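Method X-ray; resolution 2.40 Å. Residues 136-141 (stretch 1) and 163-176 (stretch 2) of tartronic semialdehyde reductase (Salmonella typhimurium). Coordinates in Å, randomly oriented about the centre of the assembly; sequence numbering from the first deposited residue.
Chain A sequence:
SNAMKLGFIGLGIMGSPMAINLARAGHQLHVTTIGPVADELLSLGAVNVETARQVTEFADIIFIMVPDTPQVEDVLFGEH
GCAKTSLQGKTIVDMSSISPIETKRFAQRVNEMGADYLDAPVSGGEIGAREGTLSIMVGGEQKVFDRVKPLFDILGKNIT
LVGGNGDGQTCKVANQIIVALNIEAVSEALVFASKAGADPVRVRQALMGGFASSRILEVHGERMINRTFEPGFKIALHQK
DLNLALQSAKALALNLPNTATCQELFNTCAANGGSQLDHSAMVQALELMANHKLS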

ATOM      1  N   ILE A 136     -16.204  27.097   2.796  1.00 28.33           N
ATOM      2  CA  ILE A 136     -17.372  26.438   3.357  1.00 29.12           C
ATOM      3  C   ILE A 136     -18.149  25.597   2.341  1.00 31.41           C
ATOM      4  O   ILE A 136     -18.672  26.123   1.353  1.00 33.43           O
HETATM    5  N   MSE A 137     -18.221  24.287   2.575  1.00 31.49           N
HETATM    6  CA  MSE A 137     -18.952  23.398   1.677  1.00 33.01           C
HETATM    7  C   MSE A 137     -20.248  23.053   2.391  1.00 29.77           C
HETATM    8  O   MSE A 137     -20.233  22.603   3.532  1.00 30.48           O
ATOM      9  N   VAL A 138     -21.368  23.250   1.704  1.00 28.74           N
ATOM     10  CA  VAL A 138     -22.677  23.067   2.311  1.00 29.49           C
ATOM     11  C   VAL A 138     -23.645  22.048   1.725  1.00 32.06           C
ATOM     12  O   VAL A 138     -23.877  22.006   0.513  1.00 34.40           O
ATOM     13  N   GLY A 139     -24.249  21.263   2.610  1.00 30.33           N
ATOM     14  CA  GLY A 139     -25.230  20.285   2.184  1.00 30.75           C
ATOM     15  C   GLY A 139     -26.587  20.703   2.725  1.00 33.00           C
ATOM     16  O   GLY A 139     -26.721  20.992   3.919  1.00 29.71           O
ATOM     17  N   GLY A 140     -27.590  20.759   1.850  1.00 34.49           N
ATOM     18  CA  GLY A 140     -28.919  21.145   2.283  1.00 34.22           C
ATOM     19  C   GLY A 140     -29.805  21.655   1.167  1.00 35.97           C
ATOM     20  O   GLY A 140     -29.483  21.505  -0.013  1.00 32.38           O
ATOM     21  N   GLU A 141     -30.934  22.247   1.555  1.00 38.43           N
ATOM     22  CA  GLU A 141     -31.897  22.813   0.618  1.00 40.22           C
ATOM     23  C   GLU A 141     -31.490  24.242   0.270  1.00 39.66           C
ATOM     24  O   GLU A 141     -31.185  25.033   1.162  1.00 42.31           O
ATOM     25  N   GLY A 163     -24.703  20.163  -2.354  1.00 30.15           N
ATOM     26  CA  GLY A 163     -25.851  19.331  -2.656  1.00 27.79           C
ATOM     27  C   GLY A 163     -26.744  19.238  -1.436  1.00 29.10           C
ATOM     28  O   GLY A 163     -26.793  20.163  -0.626  1.00 29.96           O
ATOM     29  N   GLY A 164     -27.442  18.116  -1.298  1.00 31.20           N
ATOM     30  CA  GLY A 164     -28.325  17.925  -0.170  1.00 31.05           C
ATOM     31  C   GLY A 164     -27.579  17.528   1.082  1.00 33.89           C
ATOM     32  O   GLY A 164     -26.375  17.273   1.032  1.00 36.70           O
ATOM     33  N   ASN A 165     -28.301  17.471   2.201  1.00 33.73           N
ATOM     34  CA  ASN A 165     -27.744  17.112   3.506  1.00 35.73           C
ATOM     35  C   ASN A 165     -26.821  15.904   3.488  1.00 35.38           C
ATOM     36  O   ASN A 165     -27.230  14.802   3.123  1.00 34.76           O
ATOM     37  N   GLY A 166     -25.575  16.125   3.898  1.00 36.25           N
ATOM     38  CA  GLY A 166     -24.589  15.061   3.915  1.00 34.87           C
ATOM     39  C   GLY A 166     -23.500  15.303   2.885  1.00 34.84           C
ATOM     40  O   GLY A 166     -22.355  14.883   3.060  1.00 36.06           O
ATOM     41  N   ASP A 167     -23.854  15.990   1.804  1.00 34.05           N
ATOM     42  CA  ASP A 167     -22.893  16.283   0.744  1.00 33.49           C
ATOM     43  C   ASP A 167     -21.873  17.306   1.204  1.00 30.82           C
ATOM     44  O   ASP A 167     -20.799  17.429   0.620  1.00 29.06           O
ATOM     45  N   GLY A 168     -22.218  18.052   2.244  1.00 30.60           N
ATOM     46  CA  GLY A 168     -21.296  19.045   2.762  1.00 28.69           C
ATOM     47  C   GLY A 168     -20.147  18.294   3.394  1.00 28.81           C
ATOM     48  O   GLY A 168     -18.975  18.540   3.097  1.00 30.85           O
ATOM     49  N   GLN A 169     -20.493  17.352   4.260  1.00 25.36           N
ATOM     50  CA  GLN A 169     -19.500  16.549   4.939  1.00 25.97           C
ATOM     51  C   GLN A 169     -18.724  15.726   3.920  1.00 27.42           C
ATOM     52  O   GLN A 169     -17.496  15.633   3.967  1.00 24.86           O
ATOM     53  N   THR A 170     -19.445  15.138   2.980  1.00 27.50           N
ATOM     54  CA  THR A 170     -18.785  14.322   1.993  1.00 27.17           C
ATOM     55  C   THR A 170     -17.778  15.149   1.209  1.00 30.99           C
ATOM     56  O   THR A 170     -16.718  14.639   0.808  1.00 32.69           O
ATOM     57  N   CYS A 171     -18.093  16.427   1.011  1.00 29.36           N
ATOM     58  CA  CYS A 171     -17.210  17.310   0.255  1.00 27.79           C
ATOM     59  C   CYS A 171     -15.934  17.600   1.045  1.00 27.77           C
ATOM     60  O   CYS A 171     -14.836  17.629   0.493  1.00 27.86           O
ATOM     61  N   LYS A 172     -16.078  17.811   2.347  1.00 29.21           N
ATOM     62  CA  LYS A 172     -14.918  18.074   3.182  1.00 26.48           C
ATOM     63  C   LYS A 172     -13.989  16.852   3.192  1.00 27.80           C
ATOM     64  O   LYS A 172     -12.783  16.997   3.025  1.00 28.97           O
ATOM     65  N   VAL A 173     -14.542  15.654   3.384  1.00 28.24           N
ATOM     66  CA  VAL A 173     -13.711  14.450   3.431  1.00 27.51           C
ATOM     67  C   VAL A 173     -12.917  14.301   2.153  1.00 28.34           C
ATOM     68  O   VAL A 173     -11.725  13.990   2.191  1.00 27.39           O
ATOM     69  N   ALA A 174     -13.587  14.536   1.026  1.00 30.37           N
ATOM     70  CA  ALA A 174     -12.958  14.439  -0.290  1.00 29.06           C
ATOM     71  C   ALA A 174     -11.786  15.415  -0.390  1.00 29.32           C
ATOM     72  O   ALA A 174     -10.747  15.096  -0.964  1.00 28.35           O
ATOM     73  N   ASN A 175     -11.968  16.601   0.179  1.00 30.77           N
ATOM     74  CA  ASN A 175     -10.936  17.632   0.191  1.00 32.93           C
ATOM     75  C   ASN A 175      -9.711  17.106   0.957  1.00 32.38           C
ATOM     76  O   ASN A 175      -8.577  17.135   0.455  1.00 34.74           O
ATOM     77  N   GLN A 176      -9.946  16.597   2.163  1.00 30.18           N
ATOM     78  CA  GLN A 176      -8.858  16.091   2.995  1.00 26.76           C
ATOM     79  C   GLN A 176      -8.112  14.898   2.425  1.00 25.24           C
ATOM     80  O   GLN A 176      -6.921  14.739   2.677  1.00 24.93           O
TER

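The strand that includes Met137 and Val138 runs over the helix beginning at Asp167 at 143° between their N-to-C directions, with the axes 6.0 Å apart at closest approach. Ile136, with chi1 m and chi2 t, lies out of reach of the second stretch. Met137, a selenomethionine, provides the main side-chain contact: its CA-to-CB bond points toward the helix, chi1 is eclipsed near 0°, and chi3 is t. Its SE lies 3.4 Å from Cys171 SG, an apolar contact between two side chains that both point toward the other stretch; Cys171 is chi1 t. Further along, Met137 CE reaches Lys172 CD at 4.0 Å; the Lys172 side chain starts sideways and its end leads away. Asn175, chi1 t, also points toward the strand and borders the same methyl group. Val138 (t) points away, so only backbone meets Gly168 here.

At Gly139 stretch 1 offers no side chain, and the neighbouring Gly163, Gly164 and Gly168 have none either; Asn165 supplies the side chain that reaches it. A CB on Gly139 would clash with Gly164 O and Gly168 N, and one on Gly168 with Gly139 N; without side chains, Gly139 CA and Gly168 CA come within 4.2 Å. Asn165 (m) starts away but its end turns back, placing ND2 2.9 Å from Gly139 O. Gly140 N donates a hydrogen bond to Gly163 O (2.7 Å), joining the backbones. The CA-to-CB bond of Glu141 (chi1 m) points away, and the residue is exposed.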

ATOM      1  CB  ILE A 136     -18.301  27.500   3.971  1.00 26.59           C
ATOM      2  CG1 ILE A 136     -17.521  28.337   4.991  1.00 26.16           C
ATOM      3  CG2 ILE A 136     -19.474  26.846   4.622  1.00 25.31           C
ATOM      4  CD1 ILE A 136     -18.287  29.559   5.515  1.00 26.23           C
HETATM    5  CB  MSE A 137     -18.120  22.157   1.366  1.00 38.07           C
HETATM    6  CG  MSE A 137     -16.781  22.164   2.058  1.00 49.39           C
HETATM    7 SE   MSE A 137     -15.335  21.446   1.004  1.00 59.71          SE
HETATM    8  CE  MSE A 137     -13.840  22.174   2.015  1.00 53.90           C
ATOM      9  CB  VAL A 138     -23.438  24.426   2.341  1.00 28.56           C
ATOM     10  CG1 VAL A 138     -24.740  24.287   3.116  1.00 25.73           C
ATOM     11  CG2 VAL A 138     -22.561  25.516   2.941  1.00 25.22           C
ATOM     12  CB  GLU A 141     -33.282  22.808   1.247  1.00 44.34           C
ATOM     13  CG  GLU A 141     -33.941  21.451   1.217  1.00 50.01           C
ATOM     14  CD  GLU A 141     -34.679  21.125   2.500  1.00 54.31           C
ATOM     15  OE1 GLU A 141     -35.491  20.176   2.475  1.00 58.97           O
ATOM     16  OE2 GLU A 141     -34.442  21.798   3.532  1.00 54.88           O
ATOM     17  CB  ASN A 165     -28.880  16.880   4.507  1.00 35.91           C
ATOM     18  CG  ASN A 165     -29.378  18.178   5.135  1.00 41.45           C
ATOM     19  OD1 ASN A 165     -30.562  18.316   5.445  1.00 43.58           O
ATOM     20  ND2 ASN A 165     -28.467  19.134   5.339  1.00 42.90           N
ATOM     21  CB  ASP A 167     -23.609  16.806  -0.503  1.00 33.78           C
ATOM     22  CG  ASP A 167     -24.423  15.732  -1.204  1.00 37.61           C
ATOM     23  OD1 ASP A 167     -24.562  14.616  -0.645  1.00 37.14           O
ATOM     24  OD2 ASP A 167     -24.934  16.013  -2.313  1.00 38.95           O
ATOM     25  CB  GLN A 169     -20.180  15.622   5.940  1.00 25.96           C
ATOM     26  CG  GLN A 169     -20.932  16.344   7.065  1.00 26.73           C
ATOM     27  CD  GLN A 169     -20.035  17.269   7.863  1.00 29.46           C
ATOM     28  OE1 GLN A 169     -18.812  17.260   7.695  1.00 32.56           O
ATOM     29  NE2 GLN A 169     -20.634  18.074   8.741  1.00 26.75           N
ATOM     30  CB  THR A 170     -19.795  13.696   1.040  1.00 25.83           C
ATOM     31  OG1 THR A 170     -20.623  12.775   1.764  1.00 22.48           O
ATOM     32  CG2 THR A 170     -19.065  12.981  -0.109  1.00 19.65           C
ATOM     33  CB  CYS A 171     -17.932  18.610  -0.076  1.00 25.86           C
ATOM     34  SG  CYS A 171     -17.071  19.629  -1.288  1.00 28.11           S
ATOM     35  CB  LYS A 172     -15.358  18.407   4.611  1.00 23.54           C
ATOM     36  CG  LYS A 172     -14.210  18.604   5.603  1.00 19.54           C
ATOM     37  CD  LYS A 172     -13.322  19.766   5.206  1.00 18.73           C
ATOM     38  CE  LYS A 172     -12.189  19.955   6.202  1.00 19.05           C
ATOM     39  NZ  LYS A 172     -12.714  20.054   7.597  1.00 14.38           N
ATOM     40  CB  VAL A 173     -14.546  13.171   3.646  1.00 26.71           C
ATOM     41  CG1 VAL A 173     -13.659  11.938   3.518  1.00 25.77           C
ATOM     42  CG2 VAL A 173     -15.168  13.190   5.016  1.00 23.13           C
ATOM     43  CB  ALA A 174     -13.988  14.720  -1.385  1.00 28.89           C
ATOM     44  CB  ASN A 175     -11.485  18.910   0.864  1.00 33.69           C
ATOM     45  CG  ASN A 175     -10.528  20.108   0.759  1.00 38.48           C
ATOM     46  OD1 ASN A 175      -9.614  20.281   1.576  1.00 41.18           O
ATOM     47  ND2 ASN A 175     -10.734  20.935  -0.262  1.00 37.46           N
ATOM     48  CB  GLN A 176      -9.386  15.792   4.393  1.00 25.97           C
ATOM     49  CG  GLN A 176      -9.905  17.039   5.087  1.00 23.36           C
ATOM     50  CD  GLN A 176      -8.911  18.194   5.012  1.00 22.69           C
ATOM     51  OE1 GLN A 176      -8.996  19.063   4.136  1.00 22.84           O
ATOM     52  NE2 GLN A 176      -7.953  18.192   5.917  1.00 17.08           N
TER